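Local structure of cupin type-2 domain-containing protein (Neisseria meningitidis, 2I45) at residues 29-34 with 94-99; 60-65 with 86-91; 52-57 with 69-74; 4-9 with 22-27; 16-21 with 35-40. The protein is of unknown function but belongs to the cupin superfamily, whose small beta-barrel domains commonly house a metal or small-molecule site. All blocks are in the same frame, centred on the assembly; numbering follows the deposited sequence.

Contacts 1 to 5 follow one chain through the two antiparallel sheets of a cupin domain. Contact 4 closes first, between the N-terminal residues and strand 22-26; contact 5 overlaps it in sequence and ties the intervening loop to the end of strand 29-37. Contact 1 pairs that same strand with 92-99 in the five-stranded sheet. Contact 3 joins this sheet to the three-stranded one, in which contact 2 pairs strands 59-63 and 85-89; the centre of contact 3 lies about 12 Å from those of contacts 1 and 2. Contacts 2 and 4 lie about 25 Å apart between centres. Contacts 1, 3 and 4 also touch the second subunit, so this part of the fold serves the dimer interface.

Contact 1 of 5, residues 29-34 with 94-99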
# COMPACT_ATOMS: atom_id res chain seq x y z
N PHE B 29 -7.43 -3.45 8.91
CA PHE B 29 -6.16 -2.78 8.61
C PHE B 29 -5.93 -1.50 9.37
O PHE B 29 -6.88 -0.72 9.58
CB PHE B 29 -6.05 -2.47 7.13
CG PHE B 29 -5.80 -3.66 6.30
CD1 PHE B 29 -4.56 -4.31 6.34
CD2 PHE B 29 -6.80 -4.15 5.45
CE1 PHE B 29 -4.32 -5.45 5.55
CE2 PHE B 29 -6.58 -5.25 4.63
CZ PHE B 29 -5.34 -5.92 4.68
N GLN B 30 -4.67 -1.29 9.76
CA GLN B 30 -4.25 -0.05 10.38
C GLN B 30 -3.24 0.70 9.50
O GLN B 30 -2.29 0.13 9.00
CB GLN B 30 -3.63 -0.33 11.71
CG GLN B 30 -3.56 0.93 12.49
CD GLN B 30 -3.37 0.69 13.98
OE1 GLN B 30 -2.22 0.57 14.43
NE2 GLN B 30 -4.50 0.64 14.76
N PHE B 31 -3.44 1.98 9.31
CA PHE B 31 -2.45 2.74 8.47
C PHE B 31 -1.81 3.78 9.33
O PHE B 31 -2.50 4.50 10.06
CB PHE B 31 -3.06 3.35 7.20
CG PHE B 31 -3.84 2.35 6.35
CD1 PHE B 31 -3.31 1.83 5.17
CD2 PHE B 31 -5.10 1.93 6.70
CE1 PHE B 31 -4.01 0.92 4.37
CE2 PHE B 31 -5.79 0.99 5.91
CZ PHE B 31 -5.25 0.51 4.74
N HIS B 32 -0.48 3.79 9.28
CA HIS B 32 0.31 4.81 9.91
C HIS B 32 0.87 5.74 8.80
O HIS B 32 1.45 5.27 7.80
CB HIS B 32 1.43 4.15 10.69
CG HIS B 32 0.98 3.37 11.88
ND1 HIS B 32 1.42 3.64 13.16
CD2 HIS B 32 0.12 2.32 12.00
CE1 HIS B 32 0.86 2.80 14.02
NE2 HIS B 32 0.07 1.98 13.33
N LEU B 33 0.64 7.04 8.94
CA LEU B 33 1.25 8.03 8.01
C LEU B 33 2.16 8.87 8.87
O LEU B 33 1.72 9.40 9.89
CB LEU B 33 0.24 8.92 7.28
CG LEU B 33 -1.01 8.29 6.65
CD1 LEU B 33 -2.09 9.26 6.27
CD2 LEU B 33 -0.65 7.48 5.50
N VAL B 34 3.43 8.96 8.48
CA VAL B 34 4.45 9.59 9.30
C VAL B 34 5.46 10.13 8.37
O VAL B 34 5.61 9.62 7.28
CB VAL B 34 5.30 8.59 10.02
CG1 VAL B 34 5.74 9.15 11.36
CG2 VAL B 34 4.61 7.29 10.11
N SER B 94 7.95 10.73 3.23
CA SER B 94 6.59 10.44 3.65
C SER B 94 6.21 9.01 3.35
O SER B 94 6.36 8.57 2.21
CB SER B 94 5.63 11.36 2.95
OG SER B 94 6.07 12.69 3.18
N LEU B 95 5.68 8.32 4.35
CA LEU B 95 5.59 6.88 4.30
C LEU B 95 4.31 6.33 4.91
O LEU B 95 3.92 6.74 6.00
CB LEU B 95 6.77 6.34 5.11
CG LEU B 95 6.66 5.00 5.90
CD1 LEU B 95 6.87 3.78 5.02
CD2 LEU B 95 7.71 4.91 6.98
N VAL B 96 3.69 5.37 4.23
CA VAL B 96 2.60 4.62 4.81
C VAL B 96 3.06 3.28 5.33
O VAL B 96 3.67 2.48 4.60
CB VAL B 96 1.45 4.34 3.83
CG1 VAL B 96 0.32 3.61 4.60
CG2 VAL B 96 0.97 5.59 3.22
N LEU B 97 2.76 3.03 6.58
CA LEU B 97 2.84 1.67 7.08
C LEU B 97 1.49 1.00 7.07
O LEU B 97 0.50 1.68 7.35
CB LEU B 97 3.33 1.67 8.52
CG LEU B 97 4.80 1.31 8.72
CD1 LEU B 97 5.67 2.55 8.55
CD2 LEU B 97 5.03 0.65 10.08
N ILE B 98 1.45 -0.32 6.83
CA ILE B 98 0.21 -1.08 6.87
C ILE B 98 0.29 -2.36 7.72
O ILE B 98 1.24 -3.12 7.63
CB ILE B 98 -0.30 -1.44 5.43
CG1 ILE B 98 -0.54 -0.18 4.63
CG2 ILE B 98 -1.57 -2.19 5.46
CD1 ILE B 98 0.44 0.06 3.51
N GLU B 99 -0.73 -2.63 8.51
CA GLU B 99 -0.78 -3.86 9.24
C GLU B 99 -2.18 -4.36 9.31
O GLU B 99 -3.07 -3.57 9.09
CB GLU B 99 -0.27 -3.63 10.65
CG GLU B 99 -0.63 -2.28 11.28
CD GLU B 99 -0.09 -2.18 12.73
OE1 GLU B 99 -0.64 -2.91 13.65
OE2 GLU B 99 0.89 -1.38 12.91
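Q30 and E99 exchange two backbone hydrogen bonds, the straighter running from Q30 N to E99 O at 2.9 Å with 166° at the hydrogen. The same exchange recurs at H32 and L97, where L97 N lies 2.9 Å from H32 O. At V34 and L95 the ladder stretches: L95 N still bonds to V34 O at 3.2 Å, but the return bond is weak. Between these hydrogen-bonded pairs sit the non-hydrogen-bonded ones, F31 with I98 and L33 with V96, helped by CA-H...O contacts such as F31 CA to L97 O. This is the regular antiparallel pairing of a cupin beta sheet, and the two faces differ in chemistry. On the apolar face, I98 CG1 comes within 3.5 Å of F31 CD1, and V96 CG1 meets the edge of that ring. L33 and V96 lie side by side and point the same way, with CD2 of L33 3.4 Å from CG2 of V96. Beyond them, F29 turns the edge of its ring at CD1 to E99 O. The other face is mixed, with Q30, H32 and E99 beside V34, L95 and L97: CG of E99, set between its own backbone N and carbonyl carbon (chi1 36°), packs 3.6 Å from CB of Q30, and the E99 carboxylate lies nearly parallel to the H32 ring. Behind the apolar face, L8 and L12 of helix 8-13 cover V96 and L33 respectively, while M76 of the second subunit packs on F31.

Contact 2 of 5, residues 60-65 with 86-91; sequences AVDFAD and RPRSEN
A60 and R88 form one hydrogen-bonded pair of an antiparallel ladder, D62 and R86 the next, with V61 and P87 a non-hydrogen-bonded pair between them. The strand axes approach to 4.7 Å, their directions 152° apart. R86 N to D62 O, at 2.8 Å, is the shortest backbone bond; at the other end A60 N donates to R88 O, but the return from R88 N is weak. On the face carrying A60, D62, R86 and R88, the aspartate carboxylate is held by two arginines. NE of R86 reaches OD2 of D62 at 2.7 Å on its anti lone pair, the two flat groups being turned 85° apart. NH1 of R88 meets the same OD2 on the syn side at 3.1 Å. R88 NH1 also lies 2.6 Å from OD1 of D62, a salt bridge in which the hydrogen bond itself is weak. Such sharing probably stabilises the ionised carboxylate. CB of A60 packs over one face of the R88 guanidinium, 3.5 Å from NH2. Beyond the pair, strand 68-71 borders strand 59-63 on its other side, V61 pairing with M69, and S68 OG adds a weak bond to D62; strand 85-89 is the edge of this three-stranded sheet, where S89 bonds to G38.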
# COMPACT_ATOMS: atom_id res chain seq x y z
N ALA B 60 15.72 4.53 3.83
CA ALA B 60 16.34 3.19 3.94
C ALA B 60 15.95 2.50 5.25
O ALA B 60 15.41 3.13 6.15
CB ALA B 60 17.86 3.26 3.83
N VAL B 61 16.25 1.21 5.34
CA VAL B 61 16.06 0.51 6.58
C VAL B 61 17.26 -0.38 6.76
O VAL B 61 17.53 -1.24 5.91
CB VAL B 61 14.80 -0.35 6.58
CG1 VAL B 61 14.64 -1.04 7.98
CG2 VAL B 61 13.60 0.48 6.27
N ASP B 62 18.02 -0.12 7.82
CA ASP B 62 19.05 -1.06 8.31
C ASP B 62 18.42 -2.22 9.10
O ASP B 62 17.52 -1.99 9.91
CB ASP B 62 19.99 -0.30 9.20
CG ASP B 62 20.69 0.82 8.47
OD1 ASP B 62 20.92 0.65 7.24
OD2 ASP B 62 21.03 1.86 9.11
N PHE B 63 18.91 -3.43 8.86
CA PHE B 63 18.61 -4.57 9.75
C PHE B 63 19.74 -5.12 10.67
O PHE B 63 20.94 -4.90 10.41
CB PHE B 63 18.09 -5.73 8.93
CG PHE B 63 16.88 -5.40 8.13
CD1 PHE B 63 15.62 -5.61 8.64
CD2 PHE B 63 17.00 -4.88 6.84
CE1 PHE B 63 14.46 -5.33 7.86
CE2 PHE B 63 15.86 -4.57 6.07
CZ PHE B 63 14.59 -4.80 6.59
N ALA B 64 19.33 -5.89 11.68
CA ALA B 64 20.20 -6.40 12.75
C ALA B 64 21.20 -7.39 12.22
O ALA B 64 22.24 -7.63 12.80
CB ALA B 64 19.38 -7.01 13.92
N ASP B 65 20.90 -7.94 11.06
CA ASP B 65 21.78 -8.91 10.43
C ASP B 65 22.76 -8.26 9.44
O ASP B 65 23.47 -8.96 8.69
CB ASP B 65 20.95 -10.02 9.79
CG ASP B 65 20.28 -9.59 8.47
OD1 ASP B 65 20.58 -8.47 7.92
OD2 ASP B 65 19.47 -10.44 7.97
N ARG B 86 16.33 -0.27 11.74
CA ARG B 86 16.57 1.12 11.96
C ARG B 86 16.07 1.90 10.74
O ARG B 86 16.78 2.03 9.76
CB ARG B 86 18.03 1.41 12.29
CG ARG B 86 18.44 2.86 11.96
CD ARG B 86 19.86 3.27 12.39
NE ARG B 86 20.89 2.49 11.72
CZ ARG B 86 22.07 2.24 12.27
NH1 ARG B 86 22.39 2.75 13.49
NH2 ARG B 86 22.94 1.47 11.63
N PRO B 87 14.84 2.39 10.81
CA PRO B 87 14.24 3.16 9.72
C PRO B 87 14.89 4.51 9.64
O PRO B 87 15.22 5.03 10.67
CB PRO B 87 12.80 3.35 10.20
CG PRO B 87 12.77 3.06 11.66
CD PRO B 87 13.96 2.21 11.97
N ARG B 88 14.98 5.14 8.48
CA ARG B 88 15.79 6.33 8.40
C ARG B 88 15.74 7.04 7.01
O ARG B 88 15.43 6.39 6.00
CB ARG B 88 17.15 5.82 8.72
CG ARG B 88 18.28 6.64 8.29
CD ARG B 88 19.01 6.05 7.11
NE ARG B 88 19.63 4.73 7.24
CZ ARG B 88 20.39 4.25 6.26
NH1 ARG B 88 20.88 3.04 6.29
NH2 ARG B 88 20.63 5.00 5.18
N SER B 89 16.01 8.34 6.93
CA SER B 89 15.82 9.07 5.68
C SER B 89 16.77 10.27 5.49
O SER B 89 16.77 11.21 6.27
CB SER B 89 14.38 9.56 5.57
OG SER B 89 14.21 10.31 4.38
N GLU B 90 17.56 10.20 4.44
CA GLU B 90 18.63 11.12 4.20
C GLU B 90 18.11 12.54 3.98
O GLU B 90 18.53 13.46 4.66
CB GLU B 90 19.48 10.56 3.05
CG GLU B 90 20.75 11.32 2.63
CD GLU B 90 21.96 10.90 3.44
OE1 GLU B 90 23.09 11.34 3.04
OE2 GLU B 90 21.77 10.12 4.47
N ASN B 91 17.15 12.72 3.08
CA ASN B 91 16.50 14.02 2.91
C ASN B 91 15.00 14.11 3.22
O ASN B 91 14.34 15.06 2.83
CB ASN B 91 16.79 14.52 1.51
CG ASN B 91 18.24 14.78 1.36
OD1 ASN B 91 18.76 15.72 1.97
ND2 ASN B 91 18.94 13.91 0.66

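Contact 3 of 5, residues 52-57 with 69-74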
# COMPACT_ATOMS: atom_id res chain seq x y z
N LEU B 52 5.60 -1.07 3.92
CA LEU B 52 6.06 0.29 3.99
C LEU B 52 6.00 0.82 2.61
O LEU B 52 6.47 0.19 1.66
CB LEU B 52 7.54 0.39 4.42
CG LEU B 52 8.29 -0.10 5.70
CD1 LEU B 52 9.17 1.03 6.33
CD2 LEU B 52 7.38 -0.69 6.71
N PHE B 53 5.43 2.01 2.44
CA PHE B 53 5.34 2.46 1.10
C PHE B 53 5.84 3.90 1.05
O PHE B 53 5.40 4.76 1.80
CB PHE B 53 3.93 2.20 0.53
CG PHE B 53 3.63 2.98 -0.74
CD1 PHE B 53 4.44 2.87 -1.85
CD2 PHE B 53 2.50 3.79 -0.82
CE1 PHE B 53 4.19 3.58 -3.06
CE2 PHE B 53 2.23 4.51 -1.98
CZ PHE B 53 3.10 4.41 -3.13
N ALA B 54 6.81 4.16 0.17
CA ALA B 54 7.48 5.43 0.22
C ALA B 54 6.72 6.26 -0.68
O ALA B 54 7.01 6.31 -1.94
CB ALA B 54 8.87 5.32 -0.27
N VAL B 55 5.73 6.91 -0.07
CA VAL B 55 4.81 7.79 -0.82
C VAL B 55 5.57 8.91 -1.47
O VAL B 55 5.46 9.10 -2.65
CB VAL B 55 3.65 8.38 -0.00
CG1 VAL B 55 2.78 9.19 -0.91
CG2 VAL B 55 2.81 7.28 0.69
N GLU B 56 6.37 9.66 -0.70
CA GLU B 56 7.14 10.77 -1.35
C GLU B 56 8.51 10.84 -0.69
O GLU B 56 8.58 10.60 0.54
CB GLU B 56 6.42 12.10 -1.20
CG GLU B 56 7.21 13.21 -1.74
CD GLU B 56 6.61 14.57 -1.43
OE1 GLU B 56 5.65 14.61 -0.60
OE2 GLU B 56 7.11 15.59 -2.01
N GLY B 57 9.56 11.05 -1.49
CA GLY B 57 10.95 10.98 -1.02
C GLY B 57 11.54 9.59 -0.82
O GLY B 57 10.83 8.60 -0.84
N MSE B 69 18.48 -1.69 3.27
CA MSE B 69 17.46 -1.74 2.22
C MSE B 69 16.99 -0.34 1.85
O MSE B 69 16.45 0.37 2.68
CB MSE B 69 16.26 -2.50 2.75
CG MSE B 69 15.15 -2.70 1.78
SE MSE B 69 13.58 -3.53 2.68
CE MSE B 69 13.93 -5.47 2.61
N THR B 70 17.20 0.04 0.60
CA THR B 70 16.70 1.29 0.07
C THR B 70 15.22 1.16 -0.39
O THR B 70 14.86 0.25 -1.12
CB THR B 70 17.60 1.76 -1.10
OG1 THR B 70 18.96 1.74 -0.65
CG2 THR B 70 17.23 3.15 -1.56
N ILE B 71 14.36 2.07 0.08
CA ILE B 71 12.99 2.22 -0.40
C ILE B 71 12.84 3.61 -1.01
O ILE B 71 12.82 4.61 -0.26
CB ILE B 71 11.98 2.03 0.73
CG1 ILE B 71 12.30 0.76 1.53
CG2 ILE B 71 10.55 1.99 0.14
CD1 ILE B 71 11.36 0.47 2.70
N ARG B 72 12.79 3.70 -2.36
CA ARG B 72 12.79 5.04 -3.02
C ARG B 72 11.37 5.41 -3.24
O ARG B 72 10.54 4.55 -3.24
CB ARG B 72 13.57 5.11 -4.34
CG ARG B 72 14.83 4.28 -4.36
CD ARG B 72 15.65 4.40 -5.67
NE ARG B 72 17.04 4.38 -5.21
CZ ARG B 72 17.87 3.32 -5.17
NH1 ARG B 72 17.49 2.13 -5.65
NH2 ARG B 72 19.09 3.47 -4.66
N GLU B 73 11.09 6.70 -3.39
CA GLU B 73 9.76 7.15 -3.82
C GLU B 73 9.15 6.16 -4.78
O GLU B 73 9.67 5.95 -5.86
CB GLU B 73 9.80 8.50 -4.49
CG GLU B 73 8.42 8.96 -4.83
CD GLU B 73 8.34 10.44 -5.04
OE1 GLU B 73 8.23 10.90 -6.23
OE2 GLU B 73 8.38 11.15 -4.01
N GLY B 74 8.07 5.53 -4.36
CA GLY B 74 7.25 4.78 -5.32
C GLY B 74 7.34 3.29 -5.03
O GLY B 74 6.81 2.51 -5.81
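Carbonyl O of A54 receives the backbone N of G74 at 2.8 Å, in the carbonyl plane and with 153° at the hydrogen, while CA of E73 makes a CA-H...O contact with the same oxygen. A second bond of equal length runs from G57 N to OE2 of E73, met on the anti side of the carboxylate and 21° out of its plane. The glutamate gets there by an extended chain: CG lies anti to the backbone N (chi1 -176°), and OE2 ends beside the backbone of E56 and G57. E56 lies alongside E73, its CG 3.3 Å from that OE2, while the two OE2 atoms stay 5.0 Å apart; both residues are exposed to solvent, which may screen the repulsion between like charges. The apolar part is carried by I71, whose CG2 meets CB of A54 at 3.8 Å and whose CD1 approaches CB of L52 at 4.2 Å. The edge of the F53 ring, at CE1, touches the G74 carbonyl group; that ring also meets F53 of the second subunit. A54 centres an inverse gamma turn, and V55 with E56 forms a classic beta bulge opposite S94. The contact joins this bulged strand 50-56 of the five-stranded sheet to the end of strand 68-71 of the three-stranded one, as the two sheets of the cupin fold pack together.

Contact 4 of 5, residues 4-9 with 22-27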
# COMPACT_ATOMS: atom_id res chain seq x y z
N GLU B 4 -14.85 6.40 2.67
CA GLU B 4 -14.08 5.26 3.15
C GLU B 4 -12.70 5.12 2.46
O GLU B 4 -12.01 4.12 2.65
CB GLU B 4 -14.89 3.99 2.94
CG GLU B 4 -14.62 2.91 3.98
CD GLU B 4 -15.06 1.53 3.50
OE1 GLU B 4 -16.27 1.32 3.28
OE2 GLU B 4 -14.19 0.64 3.32
N THR B 5 -12.30 6.09 1.65
CA THR B 5 -11.01 6.01 0.96
C THR B 5 -10.04 6.94 1.66
O THR B 5 -10.47 7.80 2.45
CB THR B 5 -11.06 6.51 -0.49
OG1 THR B 5 -11.04 7.95 -0.51
CG2 THR B 5 -12.26 5.99 -1.21
N ILE B 6 -8.76 6.82 1.33
CA ILE B 6 -7.73 7.58 1.98
C ILE B 6 -6.94 8.29 0.88
O ILE B 6 -6.21 7.64 0.13
CB ILE B 6 -6.75 6.63 2.66
CG1 ILE B 6 -7.46 5.53 3.43
CG2 ILE B 6 -5.81 7.38 3.55
CD1 ILE B 6 -8.03 5.96 4.72
N ASN B 7 -7.07 9.60 0.78
CA ASN B 7 -6.14 10.30 -0.07
C ASN B 7 -4.82 10.60 0.65
O ASN B 7 -4.64 11.64 1.33
CB ASN B 7 -6.70 11.53 -0.73
CG ASN B 7 -5.79 12.04 -1.79
OD1 ASN B 7 -4.63 12.41 -1.54
ND2 ASN B 7 -6.27 12.02 -2.99
N LEU B 8 -3.93 9.64 0.50
CA LEU B 8 -2.55 9.75 0.91
C LEU B 8 -2.06 11.17 0.86
O LEU B 8 -1.81 11.73 1.93
CB LEU B 8 -1.68 8.79 0.08
CG LEU B 8 -1.37 7.37 0.59
CD1 LEU B 8 -2.35 6.79 1.71
CD2 LEU B 8 -1.14 6.38 -0.55
N LYS B 9 -1.94 11.78 -0.33
CA LYS B 9 -1.36 13.13 -0.42
C LYS B 9 -2.00 14.13 0.56
O LYS B 9 -1.34 14.73 1.42
CB LYS B 9 -1.42 13.72 -1.84
CG LYS B 9 -0.63 12.94 -2.92
CD LYS B 9 0.90 12.98 -2.73
CE LYS B 9 1.64 13.25 -4.06
NZ LYS B 9 1.11 14.45 -4.91
N GLU B 22 0.26 9.82 12.06
CA GLU B 22 -1.18 9.79 12.15
C GLU B 22 -1.57 8.35 11.82
O GLU B 22 -0.96 7.71 10.96
CB GLU B 22 -1.79 10.77 11.14
CG GLU B 22 -3.34 10.89 11.23
CD GLU B 22 -4.03 11.76 10.14
OE1 GLU B 22 -3.53 11.98 8.97
OE2 GLU B 22 -5.14 12.22 10.51
N ILE B 23 -2.56 7.82 12.52
CA ILE B 23 -3.00 6.44 12.36
C ILE B 23 -4.46 6.38 11.92
O ILE B 23 -5.31 6.94 12.61
CB ILE B 23 -3.01 5.72 13.71
CG1 ILE B 23 -1.58 5.51 14.20
CG2 ILE B 23 -3.82 4.45 13.62
CD1 ILE B 23 -1.46 5.42 15.78
N ILE B 24 -4.75 5.66 10.82
CA ILE B 24 -6.13 5.46 10.36
C ILE B 24 -6.55 3.96 10.41
O ILE B 24 -5.74 3.07 10.03
CB ILE B 24 -6.30 6.01 8.92
CG1 ILE B 24 -5.64 7.40 8.79
CG2 ILE B 24 -7.74 6.09 8.53
CD1 ILE B 24 -5.63 7.91 7.42
N ASN B 25 -7.79 3.69 10.85
CA ASN B 25 -8.40 2.36 10.74
C ASN B 25 -9.44 2.12 9.61
O ASN B 25 -10.32 2.94 9.37
CB ASN B 25 -9.06 1.99 12.06
CG ASN B 25 -8.07 1.84 13.18
OD1 ASN B 25 -8.21 2.46 14.26
ND2 ASN B 25 -7.03 1.01 12.94
N ARG B 26 -9.39 0.96 8.97
CA ARG B 26 -10.35 0.62 7.91
C ARG B 26 -10.49 -0.87 7.97
O ARG B 26 -9.60 -1.56 7.48
CB ARG B 26 -9.85 0.97 6.48
CG ARG B 26 -9.66 2.45 6.11
CD ARG B 26 -10.99 3.21 6.02
NE ARG B 26 -10.91 4.40 6.87
CZ ARG B 26 -11.02 5.67 6.47
NH1 ARG B 26 -11.27 6.01 5.20
NH2 ARG B 26 -10.87 6.63 7.38
N HIS B 27 -11.59 -1.38 8.54
CA HIS B 27 -11.74 -2.83 8.67
C HIS B 27 -10.50 -3.46 9.36
O HIS B 27 -9.97 -2.84 10.28
CB HIS B 27 -12.02 -3.47 7.30
CG HIS B 27 -13.30 -2.99 6.68
ND1 HIS B 27 -13.34 -2.01 5.69
CD2 HIS B 27 -14.60 -3.35 6.92
CE1 HIS B 27 -14.60 -1.80 5.34
NE2 HIS B 27 -15.38 -2.60 6.07
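I6 and I24 supply the apolar part of this contact. Their side chains reach toward each other tip to tip, CD1 of I6 standing 3.8 Å from CG2 of I24, while CG2 of I6 and CD1 of I24 are 3.9 Å apart. The same I6 CD1 also lies over one face of the R26 guanidinium, 3.3 Å from NH1 and offset toward the rim, so that one methyl group packs against both an aliphatic and a flat cationic neighbour. The polar contacts gather round the edge of that guanidinium. NH1 of R26 approaches the backbone of E4 and T5, with E4 O at 3.3 Å and T5 O at 3.4 Å. Within its own segment, NE of R26 donates to the carbonyl oxygen of N25 at 3.0 Å; N25 O lies in the guanidinium plane, but the donor stands 41° out of the carbonyl plane. This bond helps fix the rotation of a side chain that is bent at chi2 and chi3. The E4 and R26 side chains slide past each other in opposite directions, OE2 of E4 staying 6.1 Å from NE of R26; OE2 lies at the edge of the H27 ring, 3.2 Å from CE1. Farther along, N7 is the N-cap of helix 8-13, its OD1 bonding to Q10 N. The contact thus packs the N-terminal arm by its side chains against strand 22-26, an outermost strand of the sheet within this chain that pairs with 29-37; I6 and N7 in turn form an antiparallel ladder with a strand of the second subunit, carrying the sheet across the interface.

Contact 5 of 5, residues 16-21 with 35-40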
# COMPACT_ATOMS: atom_id res chain seq x y z
N LYS B 16 2.63 18.08 9.56
CA LYS B 16 3.81 18.93 9.32
C LYS B 16 4.83 18.71 10.44
O LYS B 16 5.70 19.53 10.63
CB LYS B 16 3.41 20.44 9.16
CG LYS B 16 4.16 21.19 7.99
CD LYS B 16 4.57 22.69 8.36
CE LYS B 16 6.06 23.08 8.01
NZ LYS B 16 7.03 23.29 9.17
N GLU B 17 4.69 17.58 11.16
CA GLU B 17 5.58 17.15 12.27
C GLU B 17 6.37 15.92 11.88
O GLU B 17 6.07 15.31 10.87
CB GLU B 17 4.78 16.84 13.56
CG GLU B 17 4.58 18.03 14.50
CD GLU B 17 5.80 18.95 14.57
OE1 GLU B 17 6.97 18.48 14.75
OE2 GLU B 17 5.59 20.18 14.44
N TYR B 18 7.36 15.49 12.65
CA TYR B 18 8.27 14.58 12.03
C TYR B 18 8.40 13.18 12.42
O TYR B 18 8.82 12.40 11.60
CB TYR B 18 9.66 15.14 11.90
CG TYR B 18 9.96 15.52 10.49
CD1 TYR B 18 10.12 16.86 10.14
CD2 TYR B 18 10.02 14.58 9.52
CE1 TYR B 18 10.39 17.25 8.85
CE2 TYR B 18 10.30 14.96 8.22
CZ TYR B 18 10.49 16.29 7.90
OH TYR B 18 10.75 16.66 6.64
N TRP B 19 8.18 12.81 13.64
CA TRP B 19 8.18 11.37 13.82
C TRP B 19 6.89 11.21 14.50
O TRP B 19 6.80 10.63 15.58
CB TRP B 19 9.43 10.87 14.60
CG TRP B 19 10.67 10.90 13.71
CD1 TRP B 19 11.34 12.05 13.22
CD2 TRP B 19 11.36 9.78 13.15
NE1 TRP B 19 12.39 11.67 12.41
CE2 TRP B 19 12.44 10.30 12.35
CE3 TRP B 19 11.19 8.41 13.24
CZ2 TRP B 19 13.33 9.48 11.66
CZ3 TRP B 19 12.06 7.59 12.53
CH2 TRP B 19 13.13 8.13 11.74
N GLN B 20 5.87 11.81 13.87
CA GLN B 20 4.53 11.85 14.47
C GLN B 20 3.44 11.22 13.61
O GLN B 20 2.72 11.89 12.90
CB GLN B 20 4.22 13.22 15.03
CG GLN B 20 4.88 13.32 16.37
CD GLN B 20 5.23 14.73 16.78
OE1 GLN B 20 6.23 14.96 17.49
NE2 GLN B 20 4.40 15.69 16.37
N PRO B 21 3.33 9.89 13.72
CA PRO B 21 2.43 9.14 12.86
C PRO B 21 1.02 9.59 13.12
O PRO B 21 0.66 9.78 14.28
CB PRO B 21 2.60 7.69 13.36
CG PRO B 21 3.07 7.84 14.78
CD PRO B 21 4.00 9.00 14.70
N LYS B 35 6.20 11.14 8.81
CA LYS B 35 7.24 11.64 7.96
C LYS B 35 8.52 11.40 8.69
O LYS B 35 8.53 11.53 9.86
CB LYS B 35 6.99 13.10 7.68
CG LYS B 35 5.75 13.32 6.80
CD LYS B 35 5.64 14.79 6.24
CE LYS B 35 4.35 14.98 5.47
NZ LYS B 35 4.18 16.35 4.85
N LEU B 36 9.58 11.02 7.97
CA LEU B 36 10.91 10.63 8.46
C LEU B 36 12.04 11.53 7.95
O LEU B 36 12.07 11.88 6.75
CB LEU B 36 11.21 9.25 7.91
CG LEU B 36 10.91 8.10 8.84
CD1 LEU B 36 9.69 8.28 9.80
CD2 LEU B 36 10.79 6.85 8.03
N LEU B 37 12.96 11.85 8.87
CA LEU B 37 14.17 12.61 8.59
C LEU B 37 15.25 12.11 9.58
O LEU B 37 14.91 11.72 10.69
CB LEU B 37 13.90 14.09 8.76
CG LEU B 37 15.01 15.00 8.20
CD1 LEU B 37 15.41 14.67 6.79
CD2 LEU B 37 14.62 16.46 8.23
N GLY B 38 16.52 12.08 9.16
CA GLY B 38 17.61 11.41 9.93
C GLY B 38 17.17 10.05 10.46
O GLY B 38 16.56 9.31 9.72
N ASP B 39 17.43 9.73 11.73
CA ASP B 39 16.82 8.55 12.36
C ASP B 39 16.65 8.67 13.85
O ASP B 39 17.10 9.64 14.47
CB ASP B 39 17.67 7.32 12.12
CG ASP B 39 19.10 7.51 12.63
OD1 ASP B 39 19.91 8.15 11.89
OD2 ASP B 39 19.40 7.04 13.75
N TYR B 40 16.01 7.65 14.43
CA TYR B 40 15.82 7.63 15.86
C TYR B 40 16.27 6.35 16.43
O TYR B 40 15.70 5.89 17.41
CB TYR B 40 14.35 7.82 16.25
CG TYR B 40 14.01 9.26 16.56
CD1 TYR B 40 13.82 10.16 15.51
CD2 TYR B 40 13.94 9.74 17.88
CE1 TYR B 40 13.53 11.48 15.70
CE2 TYR B 40 13.63 11.12 18.09
CZ TYR B 40 13.43 11.96 16.95
OH TYR B 40 13.12 13.30 16.96
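W19 is sandwiched between L36 and Y40. On one face of the indole, CD1 of L36 stands 3.7 Å from the centroid of the six-membered ring and only 14° off its normal, a close CH-pi contact, and CG of L36 lies over the same face, nearest CH2 of W19. On the opposite face Y40 presents its edge to the indole: the five-membered ring of W19 and the Y40 ring have centroids 4.4 Å apart and planes at 55°, a tilted edge-to-face pair in which Y40 CE1 comes to 3.4 Å from W19 CD1. CG of W19 is anti to the carbonyl carbon (chi1 -74°), and from there the indole reaches between these two side chains. Next to this centre Y18 makes its own CH-pi contact, with CB of L37 over the ring face, 4.1 Å from the centroid, while CE2 of Y18 also touches CB of K35. At the polar edge, W19 NE1 gives a weak hydrogen bond to L37 O, 3.1 Å long with a poor angle. Farther out the K35 chain runs extended to a weak bond between NZ and I15 O, and D39 OD2 bonds to G41 N just past the corner at G38. The contact therefore depends chiefly on aromatic and aliphatic packing at the surface, with hydrogen bonding a minor contribution to holding the 16-21 loop on the end of strand 29-37.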